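Local coordinates for putative diflavin flavoprotein A 3 (Synechocystis sp., PDB 6H0C) that probably passes electrons from NADH to oxygen, reducing it to water, and is represented here by its flavodiiron core of metallo-beta-lactamase-like and flavodoxin-like domains, at residues R195-A208 / L240-Q252. Sequence-based numbering, arbitrary orientation.
Sequences RRYYFDCLLAPAAA and LTRNYQQWLSEQQ
Phe199 is a knob in a hole formed by Tyr244, Trp247, Leu248 and Gln251. With CG anti to the backbone N (chi1 178°), its ring enters between Tyr244 and Trp247, and two edge-to-face pairs result: Phe199 turns its edge to the face of Tyr244, CD2 lying over the ring centre, while Trp247 turns its own edge to the face of Phe199, planes at 60°. Trp247 CB covers that same face; Leu248 CD2 meets the ring at its rim. Leu203 CD1 closes on Tyr244 CE2. Across the indole lies Arg196, bent at chi2: its CD sits over the six-membered ring of Trp247 as a CH-pi contact, 3.4 Å from Trp247 CE2, and its guanidinium stacks on the five-membered ring as a cation-pi pair. Asp200 OD1, one turn on, takes Arg196 NE (2.9 Å) and NH2 side-on in a salt bridge, while a long one joins Arg196 NH2 to Glu250 OE2 at 3.5 Å. A water donates to Arg195 O and accepts from Tyr244 OH, bridging the helices. The axes of 195-202 and 240-252 cross at -39° on the metallo-beta-lactamase-like side; helix 207-217 adds Val210 against Leu203 and Leu248, and Pro205 pairs by backbone with Ala289 of flavodoxin-like strand 286-291.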
loop_
_atom_site.group_PDB
_atom_site.type_symbol
_atom_site.label_atom_id
_atom_site.label_comp_id
_atom_site.label_asym_id
_atom_site.label_seq_id
_atom_site.Cartn_x
_atom_site.Cartn_y
_atom_site.Cartn_z
ATOM N N ARG A 195 -6.824 -2.431 -13.798
ATOM C CA ARG A 195 -6.939 -1.202 -13.023
ATOM C C ARG A 195 -8.042 -1.298 -11.963
ATOM O O ARG A 195 -7.869 -0.818 -10.838
ATOM C CB ARG A 195 -7.177 -0.015 -13.961
ATOM C CG ARG A 195 -5.892 0.443 -14.648
ATOM C CD ARG A 195 -6.173 1.389 -15.787
ATOM N NE ARG A 195 -4.957 2.100 -16.162
ATOM C CZ ARG A 195 -4.813 2.810 -17.277
ATOM N NH1 ARG A 195 -5.820 2.899 -18.147
ATOM N NH2 ARG A 195 -3.662 3.427 -17.525
ATOM N N ARG A 196 -9.158 -1.933 -12.307
ATOM C CA ARG A 196 -10.239 -2.146 -11.347
ATOM C C ARG A 196 -9.814 -3.125 -10.246
ATOM O O ARG A 196 -10.095 -2.907 -9.071
ATOM C CB ARG A 196 -11.502 -2.658 -12.056
ATOM C CG ARG A 196 -12.674 -2.988 -11.128
ATOM C CD ARG A 196 -13.300 -1.730 -10.576
ATOM N NE ARG A 196 -13.904 -1.938 -9.262
ATOM C CZ ARG A 196 -15.212 -1.959 -9.029
ATOM N NH1 ARG A 196 -16.067 -1.781 -10.027
ATOM N NH2 ARG A 196 -15.662 -2.153 -7.796
ATOM N N TYR A 197 -9.143 -4.205 -10.631
ATOM C CA TYR A 197 -8.707 -5.208 -9.671
ATOM C C TYR A 197 -7.700 -4.588 -8.705
ATOM O O TYR A 197 -7.717 -4.849 -7.497
ATOM C CB TYR A 197 -8.098 -6.411 -10.397
ATOM C CG TYR A 197 -7.758 -7.558 -9.480
ATOM C CD1 TYR A 197 -8.763 -8.320 -8.892
ATOM C CD2 TYR A 197 -6.435 -7.875 -9.183
ATOM C CE1 TYR A 197 -8.457 -9.373 -8.038
ATOM C CE2 TYR A 197 -6.123 -8.921 -8.338
ATOM C CZ TYR A 197 -7.135 -9.669 -7.768
ATOM O OH TYR A 197 -6.830 -10.715 -6.925
ATOM N N TYR A 198 -6.828 -3.752 -9.257
ATOM C CA TYR A 198 -5.849 -3.020 -8.473
ATOM C C TYR A 198 -6.564 -2.137 -7.452
ATOM O O TYR A 198 -6.256 -2.179 -6.255
ATOM C CB TYR A 198 -4.951 -2.187 -9.395
ATOM C CG TYR A 198 -3.802 -1.474 -8.706
ATOM C CD1 TYR A 198 -3.987 -0.229 -8.100
ATOM C CD2 TYR A 198 -2.526 -2.034 -8.677
ATOM C CE1 TYR A 198 -2.937 0.432 -7.482
ATOM C CE2 TYR A 198 -1.461 -1.378 -8.063
ATOM C CZ TYR A 198 -1.670 -0.143 -7.473
ATOM O OH TYR A 198 -0.615 0.507 -6.863
ATOM N N PHE A 199 -7.529 -1.347 -7.911
ATOM C CA PHE A 199 -8.305 -0.520 -6.989
ATOM C C PHE A 199 -8.964 -1.354 -5.890
ATOM O O PHE A 199 -8.858 -1.036 -4.707
ATOM C CB PHE A 199 -9.378 0.272 -7.731
ATOM C CG PHE A 199 -10.247 1.099 -6.821
ATOM C CD1 PHE A 199 -11.358 0.542 -6.207
ATOM C CD2 PHE A 199 -9.936 2.425 -6.562
ATOM C CE1 PHE A 199 -12.157 1.296 -5.360
ATOM C CE2 PHE A 199 -10.735 3.189 -5.720
ATOM C CZ PHE A 199 -11.846 2.624 -5.117
ATOM N N ASP A 200 -9.654 -2.413 -6.296
ATOM C CA ASP A 200 -10.386 -3.267 -5.372
ATOM C C ASP A 200 -9.503 -3.887 -4.299
ATOM O O ASP A 200 -9.886 -3.944 -3.131
ATOM C CB ASP A 200 -11.100 -4.378 -6.135
ATOM C CG ASP A 200 -12.269 -3.860 -6.960
ATOM O OD1 ASP A 200 -12.685 -2.693 -6.754
ATOM O OD2 ASP A 200 -12.773 -4.634 -7.804
ATOM N N CYS A 201 -8.326 -4.358 -4.688
ATOM C CA CYS A 201 -7.447 -5.016 -3.728
ATOM C C CYS A 201 -6.728 -4.039 -2.808
ATOM O O CYS A 201 -6.602 -4.292 -1.607
ATOM C CB CYS A 201 -6.417 -5.878 -4.461
ATOM S SG CYS A 201 -7.128 -7.319 -5.279
ATOM N N LEU A 202 -6.253 -2.929 -3.373
ATOM C CA LEU A 202 -5.367 -2.010 -2.657
ATOM C C LEU A 202 -6.055 -0.801 -2.031
ATOM O O LEU A 202 -5.598 -0.289 -1.010
ATOM C CB LEU A 202 -4.263 -1.501 -3.596
ATOM C CG LEU A 202 -2.978 -2.333 -3.680
ATOM C CD1 LEU A 202 -3.180 -3.610 -4.464
ATOM C CD2 LEU A 202 -1.848 -1.509 -4.275
ATOM N N LEU A 203 -7.132 -0.323 -2.645
ATOM C CA LEU A 203 -7.640 1.005 -2.294
ATOM C C LEU A 203 -9.045 1.003 -1.680
ATOM O O LEU A 203 -9.371 1.877 -0.871
ATOM C CB LEU A 203 -7.607 1.913 -3.536
ATOM C CG LEU A 203 -6.222 2.034 -4.190
ATOM C CD1 LEU A 203 -6.261 2.926 -5.424
ATOM C CD2 LEU A 203 -5.180 2.526 -3.170
ATOM N N ALA A 204 -9.867 0.027 -2.060
ATOM C CA ALA A 204 -11.231 -0.066 -1.548
ATOM C C ALA A 204 -11.293 -0.107 -0.014
ATOM O O ALA A 204 -12.182 0.503 0.582
ATOM C CB ALA A 204 -11.930 -1.282 -2.137
ATOM N N PRO A 205 -10.354 -0.819 0.639
ATOM C CA PRO A 205 -10.384 -0.855 2.113
ATOM C C PRO A 205 -9.938 0.458 2.732
ATOM O O PRO A 205 -9.989 0.604 3.950
ATOM C CB PRO A 205 -9.395 -1.970 2.466
ATOM C CG PRO A 205 -9.260 -2.787 1.202
ATOM C CD PRO A 205 -9.369 -1.771 0.093
ATOM N N ALA A 206 -9.500 1.396 1.896
ATOM C CA ALA A 206 -9.062 2.711 2.359
ATOM C C ALA A 206 -9.831 3.828 1.646
ATOM O O ALA A 206 -9.270 4.889 1.353
ATOM C CB ALA A 206 -7.560 2.875 2.136
ATOM N N ALA A 207 -11.114 3.591 1.385
ATOM C CA ALA A 207 -11.904 4.461 0.516
ATOM C C ALA A 207 -11.903 5.934 0.948
ATOM O O ALA A 207 -11.787 6.835 0.115
ATOM C CB ALA A 207 -13.328 3.945 0.436
ATOM N N ALA A 208 -12.026 6.180 2.245
ATOM C CA ALA A 208 -12.075 7.553 2.731
ATOM C C ALA A 208 -10.720 8.262 2.585
ATOM O O ALA A 208 -10.664 9.430 2.176
ATOM C CB ALA A 208 -12.542 7.581 4.180
ATOM N N LEU A 240 -9.614 7.165 -16.039
ATOM C CA LEU A 240 -9.308 6.383 -14.848
ATOM C C LEU A 240 -9.641 7.196 -13.603
ATOM O O LEU A 240 -10.131 6.654 -12.611
ATOM C CB LEU A 240 -7.838 5.947 -14.826
ATOM C CG LEU A 240 -7.399 5.127 -13.602
ATOM C CD1 LEU A 240 -8.296 3.909 -13.385
ATOM C CD2 LEU A 240 -5.928 4.709 -13.719
ATOM N N THR A 241 -9.387 8.500 -13.655
ATOM C CA THR A 241 -9.680 9.345 -12.505
ATOM C C THR A 241 -11.191 9.367 -12.225
ATOM O O THR A 241 -11.612 9.187 -11.083
ATOM C CB THR A 241 -9.157 10.765 -12.711
ATOM O OG1 THR A 241 -7.749 10.709 -12.950
ATOM C CG2 THR A 241 -9.405 11.607 -11.470
ATOM N N ARG A 242 -12.003 9.554 -13.265
ATOM C CA ARG A 242 -13.462 9.511 -13.122
ATOM C C ARG A 242 -13.941 8.154 -12.572
ATOM O O ARG A 242 -14.838 8.097 -11.734
ATOM C CB ARG A 242 -14.147 9.814 -14.465
ATOM C CG ARG A 242 -13.855 11.204 -15.048
ATOM C CD ARG A 242 -14.748 11.535 -16.271
ATOM N NE ARG A 242 -14.712 10.505 -17.323
ATOM C CZ ARG A 242 -13.971 10.571 -18.435
ATOM N NH1 ARG A 242 -13.193 11.626 -18.657
ATOM N NH2 ARG A 242 -14.006 9.584 -19.330
ATOM N N ASN A 243 -13.334 7.067 -13.037
ATOM C CA ASN A 243 -13.636 5.738 -12.514
ATOM C C ASN A 243 -13.328 5.606 -11.012
ATOM O O ASN A 243 -14.141 5.081 -10.248
ATOM C CB ASN A 243 -12.868 4.672 -13.301
ATOM C CG ASN A 243 -13.623 4.198 -14.554
ATOM O OD1 ASN A 243 -14.219 3.124 -14.566
ATOM N ND2 ASN A 243 -13.592 5.001 -15.603
ATOM N N TYR A 244 -12.151 6.069 -10.594
ATOM C CA TYR A 244 -11.790 6.054 -9.177
ATOM C C TYR A 244 -12.850 6.772 -8.333
ATOM O O TYR A 244 -13.262 6.281 -7.277
ATOM C CB TYR A 244 -10.428 6.710 -8.958
ATOM C CG TYR A 244 -9.250 5.764 -8.905
ATOM C CD1 TYR A 244 -9.111 4.730 -9.829
ATOM C CD2 TYR A 244 -8.250 5.934 -7.946
ATOM C CE1 TYR A 244 -8.015 3.879 -9.786
ATOM C CE2 TYR A 244 -7.159 5.094 -7.890
ATOM C CZ TYR A 244 -7.042 4.067 -8.806
ATOM O OH TYR A 244 -5.938 3.232 -8.741
ATOM N N GLN A 245 -13.291 7.936 -8.803
ATOM C CA GLN A 245 -14.303 8.698 -8.080
ATOM C C GLN A 245 -15.587 7.893 -7.932
ATOM O O GLN A 245 -16.185 7.860 -6.855
ATOM C CB GLN A 245 -14.595 10.030 -8.780
ATOM C CG GLN A 245 -13.534 11.094 -8.557
ATOM C CD GLN A 245 -13.136 11.240 -7.083
ATOM O OE1 GLN A 245 -13.866 10.828 -6.175
ATOM N NE2 GLN A 245 -11.968 11.830 -6.845
ATOM N N GLN A 246 -16.002 7.239 -9.013
ATOM C CA GLN A 246 -17.214 6.428 -8.998
ATOM C C GLN A 246 -17.058 5.213 -8.076
ATOM O O GLN A 246 -17.940 4.920 -7.255
ATOM C CB GLN A 246 -17.568 5.979 -10.410
ATOM C CG GLN A 246 -18.786 5.093 -10.475
ATOM C CD GLN A 246 -18.862 4.328 -11.779
ATOM O OE1 GLN A 246 -18.280 4.735 -12.786
ATOM N NE2 GLN A 246 -19.568 3.202 -11.764
ATOM N N TRP A 247 -15.931 4.517 -8.204
ATOM C CA TRP A 247 -15.661 3.358 -7.357
ATOM C C TRP A 247 -15.591 3.732 -5.873
ATOM O O TRP A 247 -16.125 3.024 -5.023
ATOM C CB TRP A 247 -14.360 2.674 -7.786
ATOM C CG TRP A 247 -14.398 2.207 -9.187
ATOM C CD1 TRP A 247 -15.509 1.969 -9.934
ATOM C CD2 TRP A 247 -13.277 1.934 -10.028
ATOM N NE1 TRP A 247 -15.151 1.554 -11.191
ATOM C CE2 TRP A 247 -13.781 1.526 -11.276
ATOM C CE3 TRP A 247 -11.886 1.991 -9.847
ATOM C CZ2 TRP A 247 -12.954 1.172 -12.339
ATOM C CZ3 TRP A 247 -11.059 1.640 -10.907
ATOM C CH2 TRP A 247 -11.596 1.238 -12.135
ATOM N N LEU A 248 -14.922 4.839 -5.567
ATOM C CA LEU A 248 -14.860 5.331 -4.197
ATOM C C LEU A 248 -16.265 5.643 -3.673
ATOM O O LEU A 248 -16.620 5.318 -2.533
ATOM C CB LEU A 248 -13.977 6.571 -4.120
ATOM C CG LEU A 248 -12.487 6.319 -4.330
ATOM C CD1 LEU A 248 -11.739 7.616 -4.650
ATOM C CD2 LEU A 248 -11.911 5.655 -3.092
ATOM N N SER A 249 -17.066 6.271 -4.524
ATOM C CA SER A 249 -18.435 6.584 -4.174
ATOM C C SER A 249 -19.213 5.324 -3.857
ATOM O O SER A 249 -19.964 5.293 -2.886
ATOM C CB SER A 249 -19.118 7.352 -5.302
ATOM O OG SER A 249 -18.476 8.596 -5.518
ATOM N N GLU A 250 -19.043 4.273 -4.655
ATOM C CA GLU A 250 -19.865 3.094 -4.411
ATOM C C GLU A 250 -19.410 2.340 -3.172
ATOM O O GLU A 250 -20.233 1.742 -2.489
ATOM C CB GLU A 250 -19.905 2.162 -5.618
ATOM C CG GLU A 250 -18.627 1.940 -6.360
ATOM C CD GLU A 250 -18.876 1.191 -7.664
ATOM O OE1 GLU A 250 -19.584 1.744 -8.543
ATOM O OE2 GLU A 250 -18.386 0.045 -7.793
ATOM N N GLN A 251 -18.117 2.393 -2.858
ATOM C CA GLN A 251 -17.624 1.749 -1.646
ATOM C C GLN A 251 -18.240 2.386 -0.405
ATOM O O GLN A 251 -18.735 1.695 0.482
ATOM C CB GLN A 251 -16.096 1.817 -1.568
ATOM C CG GLN A 251 -15.377 0.856 -2.523
ATOM C CD GLN A 251 -15.770 -0.598 -2.307
ATOM O OE1 GLN A 251 -15.809 -1.084 -1.180
ATOM N NE2 GLN A 251 -16.076 -1.294 -3.390
ATOM N N GLN A 252 -18.217 3.707 -0.342
ATOM C CA GLN A 252 -18.678 4.388 0.858
ATOM C C GLN A 252 -20.199 4.385 0.936
ATOM O O GLN A 252 -20.781 4.700 1.968
ATOM C CB GLN A 252 -18.114 5.805 0.897
ATOM C CG GLN A 252 -16.594 5.788 1.017
ATOM C CD GLN A 252 -15.964 7.163 0.939
ATOM O OE1 GLN A 252 -15.824 7.739 -0.140
ATOM N NE2 GLN A 252 -15.568 7.692 2.088
HETATM O O HOH W 1 -6.019 1.308 -10.546
HETATM O O HOH W 2 -14.695 -0.307 1.302
#